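Side-chain contacts in Plm1 (Streptomyces sp. HK803, PDB 4HXY), which probably uses NADPH to reduce the beta-keto group of a growing chain in the first module of phoslactomycin biosynthesis: residues A[104-109]-A[303-308]; A[206-209]-A[215-218]; A[315-320]-A[343-348]. All coordinates share one frame; numbering follows the deposited sequence.

Overall arrangement
Along the chain, interaction 2 lies nested inside the long loop closed by interaction 1, and interaction 3 follows in series. Interactions 1 and 3 are neighbours, with centres about 10 Å apart: helix 290-310 runs on to strand 316-322, an Asp308-Arg348 salt bridge ties 303-308 to 343-348, and Val105 packs on Leu345, so that helices 105-120, 290-310 and 333-351 form one cluster. Interaction 2 stands apart, centre to centre about 25 Å from interaction 1 and about 19 Å from interaction 3. Interactions 2 and 3 reach the same parallel sheet of the NADPH-binding Rossmann fold through different strands, 215-220 and 316-322, whereas interaction 1 links that fold to a helix from the N-terminal part of the chain.

Interaction 1. Residues A[104-109]-A[303-308]; sequences DVRAAG and GALLLD
The seam between helix 105-120, at its first turn, and helix 290-310 of the Rossmann fold closes through Val105 and Arg106 against a single side chain, Leu305. The CA atoms of Val105 and Leu305 stay 9.0 Å apart, so the branches have to bridge the gap. Val105 and Leu305 lie alongside, each running towards the other's backbone, and CG1 of Val105 comes to 4.2 Å from CD2 of Leu305, a light apolar touch. The other leucine branch serves the arginine: CD1 of Leu305 lies over one face of the Arg106 guanidinium, 3.5 Å from NH1 of Arg106 and 4.0 Å from its CZ. Arg106 reaches over on a stretched-out chain (chi3 -168°), which carries the flat group across to the second helix.

In modular polyketide synthase ketoreductases an N-terminal structural subdomain packs against the catalytic Rossmann subdomain, and this small contact is consistent with a place on that boundary. NH2 of Arg106 forms a salt bridge with Glu302, one residue ahead of the 303-308 segment; Leu305 on one face and this carboxylate at NH2 together probably limit how the guanidinium can turn. Asp104 caps the start of helix 105-120: its OD1 accepts from Ala107 N at 3.0 Å, nearly straight at 162°, although the donor meets the oxygen from 68° out of the carboxylate plane.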
ATOM      1  N   ASP A 104      10.134  -3.868   5.756  1.00 15.45           N
ATOM      2  CA  ASP A 104       9.357  -3.985   6.984  1.00 13.75           C
ATOM      3  C   ASP A 104       7.924  -3.681   6.566  1.00 11.89           C
ATOM      4  O   ASP A 104       7.612  -2.543   6.202  1.00 10.33           O
ATOM      5  CB  ASP A 104       9.854  -2.980   8.036  1.00 14.04           C
ATOM      6  CG  ASP A 104       9.067  -3.005   9.341  1.00 17.20           C
ATOM      7  OD1 ASP A 104       7.873  -3.357   9.384  1.00 17.49           O
ATOM      8  OD2 ASP A 104       9.662  -2.597  10.369  1.00 23.86           O
ATOM      9  N   VAL A 105       7.072  -4.706   6.582  1.00  9.63           N
ATOM     10  CA  VAL A 105       5.712  -4.571   6.063  1.00  8.90           C
ATOM     11  C   VAL A 105       4.929  -3.553   6.883  1.00  9.36           C
ATOM     12  O   VAL A 105       4.255  -2.683   6.332  1.00  8.92           O
ATOM     13  CB  VAL A 105       5.009  -5.947   6.023  1.00  8.36           C
ATOM     14  CG1 VAL A 105       3.486  -5.817   5.808  1.00  8.92           C
ATOM     15  CG2 VAL A 105       5.668  -6.821   4.957  1.00  8.00           C
ATOM     16  N   ARG A 106       5.024  -3.642   8.201  1.00  8.85           N
ATOM     17  CA  ARG A 106       4.240  -2.743   9.049  1.00 10.41           C
ATOM     18  C   ARG A 106       4.707  -1.284   8.960  1.00  8.84           C
ATOM     19  O   ARG A 106       3.892  -0.365   8.983  1.00  9.30           O
ATOM     20  CB  ARG A 106       4.204  -3.265  10.473  1.00 10.74           C
ATOM     21  CG  ARG A 106       3.427  -4.580  10.513  1.00 15.25           C
ATOM     22  CD  ARG A 106       3.146  -5.048  11.906  1.00 19.69           C
ATOM     23  NE  ARG A 106       2.649  -6.427  11.934  1.00 22.53           N
ATOM     24  CZ  ARG A 106       1.419  -6.829  11.590  1.00 24.21           C
ATOM     25  NH1 ARG A 106       1.111  -8.115  11.685  1.00 24.00           N
ATOM     26  NH2 ARG A 106       0.489  -5.979  11.159  1.00 24.56           N
ATOM     27  N   ALA A 107       6.003  -1.074   8.814  1.00  8.17           N
ATOM     28  CA  ALA A 107       6.533   0.272   8.677  1.00  7.64           C
ATOM     29  C   ALA A 107       6.034   0.952   7.411  1.00  7.15           C
ATOM     30  O   ALA A 107       5.798   2.174   7.386  1.00  7.12           O
ATOM     31  CB  ALA A 107       8.060   0.267   8.681  1.00  8.30           C
ATOM     32  N   ALA A 108       5.913   0.174   6.336  1.00  6.90           N
ATOM     33  CA  ALA A 108       5.376   0.689   5.070  1.00  6.14           C
ATOM     34  C   ALA A 108       3.966   1.277   5.222  1.00  5.52           C
ATOM     35  O   ALA A 108       3.617   2.261   4.558  1.00  4.81           O
ATOM     36  CB  ALA A 108       5.404  -0.417   3.975  1.00  6.34           C
ATOM     37  N   GLY A 109       3.163   0.694   6.104  1.00  4.80           N
ATOM     38  CA  GLY A 109       1.823   1.204   6.393  1.00  5.22           C
ATOM     39  C   GLY A 109       1.804   2.626   6.931  1.00  5.22           C
ATOM     40  O   GLY A 109       0.863   3.382   6.695  1.00  4.75           O
ATOM     41  N   GLY A 303      -4.554 -10.984   6.314  1.00  7.83           N
ATOM     42  CA  GLY A 303      -4.765 -12.028   5.302  1.00  7.56           C
ATOM     43  C   GLY A 303      -3.531 -12.313   4.463  1.00  7.02           C
ATOM     44  O   GLY A 303      -3.124 -13.454   4.288  1.00  7.82           O
ATOM     45  N   ALA A 304      -2.918 -11.270   3.920  1.00  7.16           N
ATOM     46  CA  ALA A 304      -1.736 -11.457   3.096  1.00  5.91           C
ATOM     47  C   ALA A 304      -0.564 -12.054   3.863  1.00  6.57           C
ATOM     48  O   ALA A 304       0.152 -12.918   3.324  1.00  7.35           O
ATOM     49  CB  ALA A 304      -1.334 -10.143   2.448  1.00  6.19           C
ATOM     50  N   LEU A 305      -0.366 -11.593   5.103  1.00  6.29           N
ATOM     51  CA  LEU A 305       0.715 -12.072   5.942  1.00  6.80           C
ATOM     52  C   LEU A 305       0.491 -13.540   6.283  1.00  7.45           C
ATOM     53  O   LEU A 305       1.439 -14.321   6.318  1.00  8.90           O
ATOM     54  CB  LEU A 305       0.818 -11.266   7.229  1.00  7.11           C
ATOM     55  CG  LEU A 305       1.430  -9.876   7.027  1.00  7.76           C
ATOM     56  CD1 LEU A 305       1.176  -8.986   8.256  1.00  9.70           C
ATOM     57  CD2 LEU A 305       2.913  -9.887   6.663  1.00  8.55           C
ATOM     58  N   LEU A 306      -0.761 -13.897   6.540  1.00  7.93           N
ATOM     59  CA  LEU A 306      -1.083 -15.299   6.869  1.00  8.34           C
ATOM     60  C   LEU A 306      -0.850 -16.179   5.644  1.00  8.50           C
ATOM     61  O   LEU A 306      -0.226 -17.246   5.747  1.00  9.02           O
ATOM     62  CB  LEU A 306      -2.521 -15.416   7.350  1.00  8.37           C
ATOM     63  CG  LEU A 306      -3.001 -16.796   7.817  1.00  9.91           C
ATOM     64  CD1 LEU A 306      -2.128 -17.354   8.936  1.00 11.44           C
ATOM     65  CD2 LEU A 306      -4.454 -16.699   8.251  1.00 10.47           C
ATOM     66  N   LEU A 307      -1.278 -15.707   4.472  1.00  8.69           N
ATOM     67  CA  LEU A 307      -1.060 -16.456   3.231  1.00  9.14           C
ATOM     68  C   LEU A 307       0.422 -16.659   2.953  1.00  9.21           C
ATOM     69  O   LEU A 307       0.840 -17.727   2.530  1.00  9.51           O
ATOM     70  CB  LEU A 307      -1.702 -15.767   2.039  1.00  9.44           C
ATOM     71  CG  LEU A 307      -3.228 -15.813   1.977  1.00  9.55           C
ATOM     72  CD1 LEU A 307      -3.766 -14.670   1.105  1.00 11.03           C
ATOM     73  CD2 LEU A 307      -3.718 -17.171   1.476  1.00 12.57           C
ATOM     74  N   ASP A 308       1.210 -15.604   3.133  1.00  8.56           N
ATOM     75  CA  ASP A 308       2.641 -15.661   2.906  1.00  8.61           C
ATOM     76  C   ASP A 308       3.268 -16.710   3.828  1.00  8.58           C
ATOM     77  O   ASP A 308       4.109 -17.511   3.402  1.00  9.85           O
ATOM     78  CB  ASP A 308       3.267 -14.278   3.154  1.00  8.34           C
ATOM     79  CG  ASP A 308       4.788 -14.295   3.122  1.00 11.15           C
ATOM     80  OD1 ASP A 308       5.395 -14.589   2.076  1.00 13.15           O
ATOM     81  OD2 ASP A 308       5.382 -14.004   4.164  1.00 14.16           O
TER

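Interaction 2. Residues A[206-209]-A[215-218]; sequences RVAE and RILL
Apolar packing between Val207, Ala208 and Ile216 makes up the whole of this buried contact, and no hydrogen bond crosses it. The end of the isoleucine does nearly all the touching. CD1 of Ile216 lies 3.7 Å from CG1 of Val207, and the same methyl sits against Ala208, 3.7 Å from its CA and 3.8 Å from its CB. CG1 of Ile216 adds a looser touch to CG1 of Val207 at 4.0 Å, the two side chains passing flank to flank with their ends pointing opposite ways. An extended outer torsion (chi2 167°) lets Ile216 hold CD1 well out from the strand, so that the methyl meets Ala208 at its CA and CB.

Strand 189-193, helix 198-210 and strand 215-220 form a beta-alpha-beta unit of the Rossmann fold, with the two strands parallel; Ile216 fastens the last part of the helix to the start of the second strand. A glycine-rich turn of the GxGxxG type, consistent with the Rossmann dinucleotide-binding motif, lies in the same unit, although the Ile216 side chain is itself about 13 Å from the NADPH. Ile192 and Ile236 extend the hydrophobic surroundings of Ile216.

Polar interactions run elsewhere. Backbone hydrogen bonds join Arg215 and Leu217 to Val190, and Ile216 to Thr242 and Glu244, seating the strand between its two neighbours. Arg215 forms a salt bridge with Glu266, while on the helix NE of Arg206 faces OE1 of Glu209 in a long ion pair of 4.0 Å.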
ATOM      1  N   ARG A 206     -11.186 -15.351 -15.879  1.00 11.02           N
ATOM      2  CA  ARG A 206      -9.991 -15.308 -16.723  1.00 11.01           C
ATOM      3  C   ARG A 206      -9.178 -16.591 -16.595  1.00 10.87           C
ATOM      4  O   ARG A 206      -8.756 -17.179 -17.603  1.00 11.31           O
ATOM      5  CB  ARG A 206      -9.118 -14.093 -16.368  1.00 11.60           C
ATOM      6  CG  ARG A 206      -7.785 -13.984 -17.115  1.00 13.39           C
ATOM      7  CD  ARG A 206      -7.904 -14.161 -18.632  1.00 18.00           C
ATOM      8  NE  ARG A 206      -8.749 -13.157 -19.266  1.00 21.26           N
ATOM      9  CZ  ARG A 206      -8.322 -12.055 -19.895  1.00 23.29           C
ATOM     10  NH1 ARG A 206      -9.217 -11.234 -20.428  1.00 25.23           N
ATOM     11  NH2 ARG A 206      -7.029 -11.766 -20.012  1.00 23.44           N
ATOM     12  N   VAL A 207      -8.980 -17.029 -15.357  1.00 10.35           N
ATOM     13  CA  VAL A 207      -8.262 -18.274 -15.082  1.00 10.93           C
ATOM     14  C   VAL A 207      -8.995 -19.449 -15.714  1.00 11.26           C
ATOM     15  O   VAL A 207      -8.383 -20.306 -16.364  1.00 11.38           O
ATOM     16  CB  VAL A 207      -8.106 -18.491 -13.562  1.00 10.49           C
ATOM     17  CG1 VAL A 207      -7.512 -19.883 -13.259  1.00 11.63           C
ATOM     18  CG2 VAL A 207      -7.238 -17.421 -12.981  1.00 11.99           C
ATOM     19  N   ALA A 208     -10.305 -19.482 -15.530  1.00 11.42           N
ATOM     20  CA  ALA A 208     -11.124 -20.584 -16.040  1.00 12.29           C
ATOM     21  C   ALA A 208     -11.041 -20.677 -17.561  1.00 12.90           C
ATOM     22  O   ALA A 208     -10.847 -21.764 -18.131  1.00 13.83           O
ATOM     23  CB  ALA A 208     -12.556 -20.413 -15.588  1.00 11.42           C
ATOM     24  N   GLU A 209     -11.169 -19.529 -18.212  1.00 13.45           N
ATOM     25  CA  GLU A 209     -11.060 -19.417 -19.679  1.00 14.41           C
ATOM     26  C   GLU A 209      -9.734 -19.942 -20.250  1.00 14.45           C
ATOM     27  O   GLU A 209      -9.680 -20.456 -21.380  1.00 15.09           O
ATOM     28  CB  GLU A 209     -11.245 -17.948 -20.091  1.00 15.37           C
ATOM     29  CG  GLU A 209     -12.694 -17.501 -20.082  1.00 19.21           C
ATOM     30  CD  GLU A 209     -12.851 -15.983 -20.047  1.00 24.56           C
ATOM     31  OE1 GLU A 209     -11.912 -15.260 -20.458  1.00 27.84           O
ATOM     32  OE2 GLU A 209     -13.920 -15.518 -19.586  1.00 27.31           O
ATOM     33  N   ARG A 215      -8.026 -26.723 -10.432  1.00  9.21           N
ATOM     34  CA  ARG A 215      -9.030 -26.333  -9.433  1.00  9.83           C
ATOM     35  C   ARG A 215      -8.984 -24.838  -9.190  1.00  9.46           C
ATOM     36  O   ARG A 215      -7.906 -24.282  -9.036  1.00  9.89           O
ATOM     37  CB  ARG A 215      -8.765 -26.990  -8.094  1.00 10.62           C
ATOM     38  CG  ARG A 215      -8.823 -28.460  -8.094  1.00 13.83           C
ATOM     39  CD  ARG A 215      -9.039 -28.929  -6.685  1.00 16.75           C
ATOM     40  NE  ARG A 215      -8.826 -30.369  -6.603  1.00 19.63           N
ATOM     41  CZ  ARG A 215      -8.988 -31.075  -5.498  1.00 19.81           C
ATOM     42  NH1 ARG A 215      -9.374 -30.472  -4.372  1.00 19.04           N
ATOM     43  NH2 ARG A 215      -8.763 -32.381  -5.527  1.00 20.48           N
ATOM     44  N   ILE A 216     -10.155 -24.217  -9.135  1.00  9.25           N
ATOM     45  CA  ILE A 216     -10.273 -22.803  -8.805  1.00  9.60           C
ATOM     46  C   ILE A 216     -11.096 -22.681  -7.528  1.00 10.06           C
ATOM     47  O   ILE A 216     -12.233 -23.152  -7.468  1.00  9.34           O
ATOM     48  CB  ILE A 216     -10.903 -22.011  -9.959  1.00  9.99           C
ATOM     49  CG1 ILE A 216     -10.035 -22.135 -11.205  1.00 11.44           C
ATOM     50  CG2 ILE A 216     -11.064 -20.526  -9.576  1.00 10.72           C
ATOM     51  CD1 ILE A 216     -10.716 -21.663 -12.472  1.00 13.94           C
ATOM     52  N   LEU A 217     -10.492 -22.113  -6.493  1.00  9.75           N
ATOM     53  CA  LEU A 217     -11.146 -21.941  -5.197  1.00 10.60           C
ATOM     54  C   LEU A 217     -11.371 -20.451  -4.941  1.00 10.07           C
ATOM     55  O   LEU A 217     -10.419 -19.654  -4.947  1.00  9.76           O
ATOM     56  CB  LEU A 217     -10.302 -22.534  -4.086  1.00 11.84           C
ATOM     57  CG  LEU A 217     -10.068 -24.055  -4.056  1.00 15.11           C
ATOM     58  CD1 LEU A 217      -9.620 -24.437  -2.669  1.00 19.22           C
ATOM     59  CD2 LEU A 217     -11.324 -24.824  -4.409  1.00 18.97           C
ATOM     60  N   LEU A 218     -12.636 -20.095  -4.721  1.00  9.02           N
ATOM     61  CA  LEU A 218     -13.034 -18.715  -4.464  1.00  9.60           C
ATOM     62  C   LEU A 218     -13.287 -18.611  -2.970  1.00  9.41           C
ATOM     63  O   LEU A 218     -14.162 -19.300  -2.425  1.00 11.17           O
ATOM     64  CB  LEU A 218     -14.288 -18.351  -5.229  1.00  9.43           C
ATOM     65  CG  LEU A 218     -14.312 -18.582  -6.732  1.00 10.27           C
ATOM     66  CD1 LEU A 218     -15.651 -18.108  -7.248  1.00 11.63           C
ATOM     67  CD2 LEU A 218     -13.154 -17.884  -7.475  1.00  9.89           C
TER

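Interaction 3. Residues A[315-320]-A[343-348]; sequences DDFVLF and DALARR
Leu345 stands at about a right angle to both Phe317 and Leu319, and one methyl meets the two of them. Its CD2 comes to the edge of the Phe317 ring, near the ring plane, 4.1 Å from CE2 of Phe317. The same CD2 lies 4.1 Å from CD1 of Leu319, so that the helix puts a single branch against two residues spaced by two along one face of the strand. Phe317 holds CG anti to the backbone N (chi1 -175°), and Leu345 likewise carries CG anti to its own nitrogen (chi1 177°), which sends both groups across the interface. Leu319 reaches past to the next residue of the helix, with CD1 4.2 Å from N of Ala346 and 4.4 Å from its CB.

The axes of the short segments, strand 316-320 and helix 343-348, run nearly antiparallel, at 163°, and approach to 9.3 Å, as expected for a helix lying on the parallel sheet of a Rossmann fold. Arg349 adds a cation-pi interaction to Phe317. Phe320 points away from the helix and touches the NADPH, and its ring meets Trp361 edge-to-face. Ala304 of helix 290-310 and Val105 of helix 105-120 also touch Leu345, while helix 388-400 packs against Val318 and Phe320.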
ATOM      1  N   ASP A 315       3.871 -20.925  -7.223  1.00 10.56           N
ATOM      2  CA  ASP A 315       4.209 -20.474  -8.566  1.00 10.34           C
ATOM      3  C   ASP A 315       4.029 -18.960  -8.698  1.00  9.37           C
ATOM      4  O   ASP A 315       4.764 -18.303  -9.451  1.00  9.34           O
ATOM      5  CB  ASP A 315       3.310 -21.144  -9.620  1.00 10.38           C
ATOM      6  CG  ASP A 315       3.552 -22.656  -9.754  1.00 13.27           C
ATOM      7  OD1 ASP A 315       4.633 -23.120  -9.376  1.00 17.97           O
ATOM      8  OD2 ASP A 315       2.654 -23.364 -10.265  1.00 16.99           O
ATOM      9  N   ASP A 316       2.991 -18.441  -8.034  1.00  9.13           N
ATOM     10  CA  ASP A 316       2.639 -17.031  -8.068  1.00  9.04           C
ATOM     11  C   ASP A 316       1.912 -16.605  -6.804  1.00  8.22           C
ATOM     12  O   ASP A 316       1.135 -17.373  -6.234  1.00  7.73           O
ATOM     13  CB  ASP A 316       1.768 -16.723  -9.294  1.00  9.37           C
ATOM     14  CG  ASP A 316       2.587 -16.556 -10.538  1.00 11.00           C
ATOM     15  OD1 ASP A 316       3.500 -15.690 -10.541  1.00 11.07           O
ATOM     16  OD2 ASP A 316       2.334 -17.314 -11.505  1.00 13.16           O
ATOM     17  N   PHE A 317       2.183 -15.378  -6.387  1.00  7.15           N
ATOM     18  CA  PHE A 317       1.573 -14.768  -5.210  1.00  6.95           C
ATOM     19  C   PHE A 317       1.263 -13.338  -5.612  1.00  6.80           C
ATOM     20  O   PHE A 317       2.179 -12.506  -5.685  1.00  5.95           O
ATOM     21  CB  PHE A 317       2.584 -14.833  -4.062  1.00  6.19           C
ATOM     22  CG  PHE A 317       2.082 -14.343  -2.731  1.00  8.71           C
ATOM     23  CD1 PHE A 317       1.452 -15.194  -1.853  1.00  9.31           C
ATOM     24  CD2 PHE A 317       2.357 -13.063  -2.314  1.00  9.52           C
ATOM     25  CE1 PHE A 317       1.032 -14.761  -0.596  1.00 11.56           C
ATOM     26  CE2 PHE A 317       1.948 -12.622  -1.045  1.00 10.35           C
ATOM     27  CZ  PHE A 317       1.267 -13.471  -0.203  1.00 10.09           C
ATOM     28  N   VAL A 318      -0.014 -13.088  -5.900  1.00  5.14           N
ATOM     29  CA  VAL A 318      -0.456 -11.880  -6.580  1.00  5.83           C
ATOM     30  C   VAL A 318      -1.318 -11.080  -5.622  1.00  5.99           C
ATOM     31  O   VAL A 318      -2.370 -11.542  -5.186  1.00  6.26           O
ATOM     32  CB  VAL A 318      -1.250 -12.196  -7.854  1.00  5.02           C
ATOM     33  CG1 VAL A 318      -1.634 -10.911  -8.611  1.00  5.20           C
ATOM     34  CG2 VAL A 318      -0.414 -13.111  -8.774  1.00  6.01           C
ATOM     35  N   LEU A 319      -0.857  -9.886  -5.303  1.00  5.24           N
ATOM     36  CA  LEU A 319      -1.596  -8.992  -4.390  1.00  4.60           C
ATOM     37  C   LEU A 319      -2.299  -7.861  -5.148  1.00  5.72           C
ATOM     38  O   LEU A 319      -1.692  -7.194  -5.970  1.00  5.68           O
ATOM     39  CB  LEU A 319      -0.627  -8.424  -3.351  1.00  4.66           C
ATOM     40  CG  LEU A 319       0.158  -9.477  -2.560  1.00  5.27           C
ATOM     41  CD1 LEU A 319       1.163  -8.823  -1.599  1.00  8.58           C
ATOM     42  CD2 LEU A 319      -0.756 -10.410  -1.800  1.00  8.31           C
ATOM     43  N   PHE A 320      -3.595  -7.674  -4.892  1.00  5.28           N
ATOM     44  CA  PHE A 320      -4.334  -6.566  -5.480  1.00  6.16           C
ATOM     45  C   PHE A 320      -4.279  -5.364  -4.551  1.00  7.35           C
ATOM     46  O   PHE A 320      -4.980  -5.298  -3.526  1.00  7.71           O
ATOM     47  CB  PHE A 320      -5.766  -6.982  -5.768  1.00  7.46           C
ATOM     48  CG  PHE A 320      -5.959  -7.623  -7.114  1.00  6.62           C
ATOM     49  CD1 PHE A 320      -4.955  -8.339  -7.739  1.00  7.89           C
ATOM     50  CD2 PHE A 320      -7.159  -7.452  -7.779  1.00  7.90           C
ATOM     51  CE1 PHE A 320      -5.141  -8.900  -9.004  1.00  9.06           C
ATOM     52  CE2 PHE A 320      -7.358  -7.997  -9.052  1.00  9.03           C
ATOM     53  CZ  PHE A 320      -6.355  -8.737  -9.657  1.00  9.03           C
ATOM     54  N   ASP A 343       2.355  -3.743  -0.887  1.00  6.42           N
ATOM     55  CA  ASP A 343       3.470  -3.503  -1.790  1.00  6.46           C
ATOM     56  C   ASP A 343       4.759  -3.920  -1.100  1.00  6.14           C
ATOM     57  O   ASP A 343       5.635  -4.511  -1.727  1.00  6.43           O
ATOM     58  CB  ASP A 343       3.517  -2.024  -2.208  1.00  7.20           C
ATOM     59  CG  ASP A 343       2.230  -1.562  -2.893  1.00 11.55           C
ATOM     60  OD1 ASP A 343       1.423  -2.420  -3.336  1.00 12.60           O
ATOM     61  OD2 ASP A 343       2.011  -0.319  -3.014  1.00 12.33           O
ATOM     62  N   ALA A 344       4.863  -3.646   0.205  1.00  5.88           N
ATOM     63  CA  ALA A 344       6.070  -4.017   0.955  1.00  5.42           C
ATOM     64  C   ALA A 344       6.203  -5.517   1.117  1.00  5.29           C
ATOM     65  O   ALA A 344       7.305  -6.034   1.049  1.00  6.23           O
ATOM     66  CB  ALA A 344       6.125  -3.350   2.319  1.00  6.18           C
ATOM     67  N   LEU A 345       5.080  -6.203   1.330  1.00  5.19           N
ATOM     68  CA  LEU A 345       5.101  -7.651   1.476  1.00  4.62           C
ATOM     69  C   LEU A 345       5.599  -8.296   0.178  1.00  5.17           C
ATOM     70  O   LEU A 345       6.383  -9.238   0.241  1.00  5.11           O
ATOM     71  CB  LEU A 345       3.726  -8.190   1.828  1.00  4.66           C
ATOM     72  CG  LEU A 345       3.619  -9.699   1.922  1.00  6.73           C
ATOM     73  CD1 LEU A 345       4.573 -10.268   2.964  1.00  5.26           C
ATOM     74  CD2 LEU A 345       2.159 -10.056   2.203  1.00  6.91           C
ATOM     75  N   ALA A 346       5.172  -7.804  -0.986  1.00  5.11           N
ATOM     76  CA  ALA A 346       5.674  -8.375  -2.227  1.00  5.82           C
ATOM     77  C   ALA A 346       7.190  -8.225  -2.299  1.00  6.16           C
ATOM     78  O   ALA A 346       7.882  -9.158  -2.702  1.00  7.22           O
ATOM     79  CB  ALA A 346       4.995  -7.782  -3.454  1.00  6.32           C
ATOM     80  N   ARG A 347       7.707  -7.049  -1.936  1.00  6.49           N
ATOM     81  CA  ARG A 347       9.165  -6.834  -1.928  1.00  7.64           C
ATOM     82  C   ARG A 347       9.852  -7.804  -0.966  1.00  7.21           C
ATOM     83  O   ARG A 347      10.896  -8.377  -1.287  1.00  7.22           O
ATOM     84  CB  ARG A 347       9.506  -5.390  -1.551  1.00  8.33           C
ATOM     85  CG  ARG A 347       9.134  -4.387  -2.600  1.00 13.03           C
ATOM     86  CD  ARG A 347       9.745  -3.005  -2.374  1.00 18.44           C
ATOM     87  NE  ARG A 347       9.116  -2.291  -1.266  1.00 22.75           N
ATOM     88  CZ  ARG A 347       9.657  -2.087  -0.065  1.00 23.75           C
ATOM     89  NH1 ARG A 347      10.893  -2.520   0.230  1.00 25.62           N
ATOM     90  NH2 ARG A 347       8.953  -1.418   0.846  1.00 24.83           N
ATOM     91  N   ARG A 348       9.260  -7.971   0.201  1.00  6.47           N
ATOM     92  CA  ARG A 348       9.816  -8.825   1.246  1.00  7.13           C
ATOM     93  C   ARG A 348       9.902 -10.268   0.767  1.00  7.61           C
ATOM     94  O   ARG A 348      10.931 -10.941   0.937  1.00  6.63           O
ATOM     95  CB  ARG A 348       9.002  -8.727   2.534  1.00  6.94           C
ATOM     96  CG  ARG A 348       9.667  -9.362   3.731  1.00  8.42           C
ATOM     97  CD  ARG A 348       8.776  -9.327   4.947  1.00  9.12           C
ATOM     98  NE  ARG A 348       7.749 -10.370   4.917  1.00 10.72           N
ATOM     99  CZ  ARG A 348       6.869 -10.591   5.886  1.00 11.31           C
ATOM    100  NH1 ARG A 348       6.847  -9.826   6.969  1.00 11.83           N
ATOM    101  NH2 ARG A 348       6.011 -11.596   5.780  1.00 11.46           N
TER